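Local structure of sulfur oxidation protein soxB (Thermus thermophilus, 2WDD) at residues 224-229 with 427-432. The protein is a dimanganese thiosulfohydrolase of the sulfur oxidation pathway, probably hydrolysing the sulfur-sulfur bond of a cysteine S-thiosulfonate on its carrier protein. Sequence-based numbering, arbitrary orientation.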
ATOM      1  N   VAL A 224      -4.770  13.806  -8.860  1.00 14.13           N
ATOM      2  CA  VAL A 224      -3.554  14.545  -8.536  1.00 14.33           C
ATOM      3  C   VAL A 224      -2.370  13.621  -8.248  1.00 17.44           C
ATOM      4  O   VAL A 224      -1.224  14.072  -8.162  1.00 17.34           O
ATOM      5  CB  VAL A 224      -3.773  15.526  -7.353  1.00 19.04           C
ATOM      6  CG1 VAL A 224      -4.883  16.529  -7.661  1.00 19.78           C
ATOM      7  CG2 VAL A 224      -4.040  14.766  -6.052  1.00 18.79           C
ATOM      8  N   SER A 225      -2.648  12.326  -8.103  1.00 12.89           N
ATOM      9  CA  SER A 225      -1.627  11.350  -7.721  1.00 12.01           C
ATOM     10  C   SER A 225      -0.969  10.585  -8.855  1.00 13.91           C
ATOM     11  O   SER A 225       0.031   9.888  -8.634  1.00 12.59           O
ATOM     12  CB  SER A 225      -2.220  10.343  -6.729  1.00 13.82           C
ATOM     13  OG  SER A 225      -2.624  11.000  -5.545  1.00 15.76           O
ATOM     14  N   HIS A 226      -1.548  10.682 -10.049  1.00 11.06           N
ATOM     15  CA  HIS A 226      -1.059   9.947 -11.206  1.00 10.80           C
ATOM     16  C   HIS A 226      -1.290  10.783 -12.447  1.00 13.35           C
ATOM     17  O   HIS A 226      -2.068  11.730 -12.409  1.00 14.07           O
ATOM     18  CB  HIS A 226      -1.838   8.644 -11.333  1.00 11.16           C
ATOM     19  CG  HIS A 226      -1.880   7.860 -10.058  1.00 13.15           C
ATOM     20  ND1 HIS A 226      -0.795   7.145  -9.597  1.00 13.74           N
ATOM     21  CD2 HIS A 226      -2.838   7.748  -9.103  1.00 14.51           C
ATOM     22  CE1 HIS A 226      -1.087   6.611  -8.423  1.00 13.59           C
ATOM     23  NE2 HIS A 226      -2.323   6.954  -8.103  1.00 13.74           N
ATOM     24  N   PRO A 227      -0.646  10.414 -13.568  1.00 10.98           N
ATOM     25  CA  PRO A 227      -0.837  11.173 -14.813  1.00 11.39           C
ATOM     26  C   PRO A 227      -2.317  11.380 -15.088  1.00 16.78           C
ATOM     27  O   PRO A 227      -3.109  10.442 -15.006  1.00 14.95           O
ATOM     28  CB  PRO A 227      -0.207  10.260 -15.865  1.00 12.57           C
ATOM     29  CG  PRO A 227       0.955   9.636 -15.120  1.00 16.00           C
ATOM     30  CD  PRO A 227       0.438   9.425 -13.689  1.00 12.54           C
ATOM     31  N   GLU A 228      -2.688  12.632 -15.345  1.00 15.77           N
ATOM     32  CA  GLU A 228      -4.080  12.990 -15.562  1.00 16.79           C
ATOM     33  C   GLU A 228      -4.702  12.239 -16.725  1.00 20.40           C
ATOM     34  O   GLU A 228      -5.898  11.961 -16.717  1.00 20.20           O
ATOM     35  CB  GLU A 228      -4.205  14.497 -15.776  1.00 18.16           C
ATOM     36  CG  GLU A 228      -3.785  15.321 -14.573  1.00 23.82           C
ATOM     37  CD  GLU A 228      -2.323  15.746 -14.636  1.00 31.63           C
ATOM     38  OE1 GLU A 228      -1.518  15.061 -15.310  1.00 20.45           O
ATOM     39  OE2 GLU A 228      -1.987  16.773 -14.013  1.00 25.30           O
ATOM     40  N   SER A 229      -3.888  11.901 -17.717  1.00 17.08           N
ATOM     41  CA  SER A 229      -4.378  11.212 -18.900  1.00 17.19           C
ATOM     42  C   SER A 229      -5.034   9.873 -18.584  1.00 20.93           C
ATOM     43  O   SER A 229      -5.913   9.416 -19.311  1.00 22.53           O
ATOM     44  CB  SER A 229      -3.245  11.022 -19.913  1.00 21.75           C
ATOM     45  OG  SER A 229      -2.240  10.167 -19.397  1.00 28.49           O
ATOM     46  N   PHE A 427       6.051   1.139 -11.804  1.00  8.75           N
ATOM     47  CA  PHE A 427       5.058   2.145 -12.193  1.00  7.81           C
ATOM     48  C   PHE A 427       4.817   1.942 -13.685  1.00 12.84           C
ATOM     49  O   PHE A 427       5.747   1.620 -14.423  1.00 11.51           O
ATOM     50  CB  PHE A 427       5.653   3.559 -12.090  1.00  8.88           C
ATOM     51  CG  PHE A 427       5.990   3.989 -10.693  1.00  9.59           C
ATOM     52  CD1 PHE A 427       5.130   4.825  -9.984  1.00 11.17           C
ATOM     53  CD2 PHE A 427       7.194   3.617 -10.109  1.00 12.22           C
ATOM     54  CE1 PHE A 427       5.449   5.263  -8.690  1.00 11.91           C
ATOM     55  CE2 PHE A 427       7.514   4.031  -8.813  1.00 14.00           C
ATOM     56  CZ  PHE A 427       6.630   4.823  -8.095  1.00 11.51           C
ATOM     57  N   THR A 428       3.615   2.244 -14.163  1.00 10.75           N
ATOM     58  CA  THR A 428       3.401   2.194 -15.610  1.00 10.31           C
ATOM     59  C   THR A 428       4.041   3.442 -16.235  1.00 13.33           C
ATOM     60  O   THR A 428       4.095   3.561 -17.466  1.00 13.28           O
ATOM     61  CB  THR A 428       1.910   2.154 -15.972  1.00 12.55           C
ATOM     62  OG1 THR A 428       1.243   3.242 -15.327  1.00 10.73           O
ATOM     63  CG2 THR A 428       1.277   0.797 -15.599  1.00 11.38           C
ATOM     64  N   TYR A 429       4.474   4.383 -15.388  1.00 10.82           N
ATOM     65  CA  TYR A 429       5.157   5.619 -15.812  1.00 10.67           C
ATOM     66  C   TYR A 429       6.450   5.685 -15.001  1.00 12.79           C
ATOM     67  O   TYR A 429       6.578   6.478 -14.081  1.00 12.07           O
ATOM     68  CB  TYR A 429       4.303   6.868 -15.552  1.00 11.02           C
ATOM     69  CG  TYR A 429       3.667   6.968 -14.174  1.00  9.45           C
ATOM     70  CD1 TYR A 429       4.121   7.895 -13.243  1.00 11.17           C
ATOM     71  CD2 TYR A 429       2.574   6.169 -13.835  1.00  9.92           C
ATOM     72  CE1 TYR A 429       3.525   8.008 -11.990  1.00 11.22           C
ATOM     73  CE2 TYR A 429       1.982   6.262 -12.569  1.00 10.59           C
ATOM     74  CZ  TYR A 429       2.442   7.196 -11.672  1.00 14.60           C
ATOM     75  OH  TYR A 429       1.850   7.301 -10.433  1.00 14.41           O
ATOM     76  N   PRO A 430       7.399   4.791 -15.304  1.00 10.85           N
ATOM     77  CA  PRO A 430       8.624   4.612 -14.509  1.00 10.47           C
ATOM     78  C   PRO A 430       9.793   5.508 -14.885  1.00 13.92           C
ATOM     79  O   PRO A 430      10.896   5.352 -14.360  1.00 12.99           O
ATOM     80  CB  PRO A 430       8.990   3.161 -14.814  1.00 12.15           C
ATOM     81  CG  PRO A 430       8.620   3.038 -16.282  1.00 16.39           C
ATOM     82  CD  PRO A 430       7.325   3.820 -16.415  1.00 12.31           C
ATOM     83  N   GLU A 431       9.557   6.457 -15.777  1.00 12.45           N
ATOM     84  CA  GLU A 431      10.626   7.330 -16.229  1.00 11.83           C
ATOM     85  C   GLU A 431      11.387   8.056 -15.132  1.00 13.11           C
ATOM     86  O   GLU A 431      10.796   8.679 -14.251  1.00 11.64           O
ATOM     87  CB  GLU A 431      10.086   8.343 -17.234  1.00 13.76           C
ATOM     88  CG  GLU A 431       9.626   7.713 -18.544  1.00 20.99           C
ATOM     89  CD  GLU A 431       8.189   7.191 -18.496  1.00 39.31           C
ATOM     90  OE1 GLU A 431       7.523   7.312 -17.441  1.00 21.16           O
ATOM     91  OE2 GLU A 431       7.722   6.664 -19.530  1.00 35.47           O
ATOM     92  N   LEU A 432      12.715   8.049 -15.264  1.00 11.29           N
ATOM     93  CA  LEU A 432      13.582   8.814 -14.400  1.00 10.85           C
ATOM     94  C   LEU A 432      13.830  10.133 -15.136  1.00 14.01           C
ATOM     95  O   LEU A 432      14.190  10.136 -16.326  1.00 12.96           O
ATOM     96  CB  LEU A 432      14.919   8.088 -14.187  1.00 10.51           C
ATOM     97  CG  LEU A 432      15.974   8.905 -13.430  1.00 13.06           C
ATOM     98  CD1 LEU A 432      15.575   9.132 -11.971  1.00 12.58           C
ATOM     99  CD2 LEU A 432      17.352   8.228 -13.510  1.00 13.87           C
TER
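Tyr-429 reaches across to His-226 and Pro-227, bonding the first through its hydroxyl and taking Pro-227 on one face of its ring. Tyr-429 OH lies 2.8 Å from His-226 ND1, near the plane of the imidazole and at its edge; the hydrogen bond is fairly straight (158°), and either partner could donate. The two ring planes are nearly perpendicular, and the phenol meets the imidazole with its oxygen at the edge. Pro-227 lies against the phenol instead: its CD sits 3.6 Å from the centroid of the Tyr-429 ring and only 10° off the normal, a CH-pi contact almost over the centre, while Pro-227 CG approaches Tyr-429 CG at 3.9 Å. With CG of Tyr-429 set between its backbone N and carbonyl carbon (chi1 47°), the ring is carried over to lie between Pro-227 on one face and Phe-427 CD1, nearer the rim, on the other. On the imidazole, NE2 of His-226 is hydrogen-bonded to NE2 of His-163, a manganese ligand, and Trp-164 meets the ring edge-to-face. Both imidazole nitrogens are thus engaged, which probably fixes the ring's rotation. Hydrogen bonds run from Tyr-429 through His-226 to His-163, tying a loop of the 5'-nucleotidase C-terminal family region to the second shell of the dimanganese site, consistent with an active site between the two domains, as in the 5'-nucleotidase family.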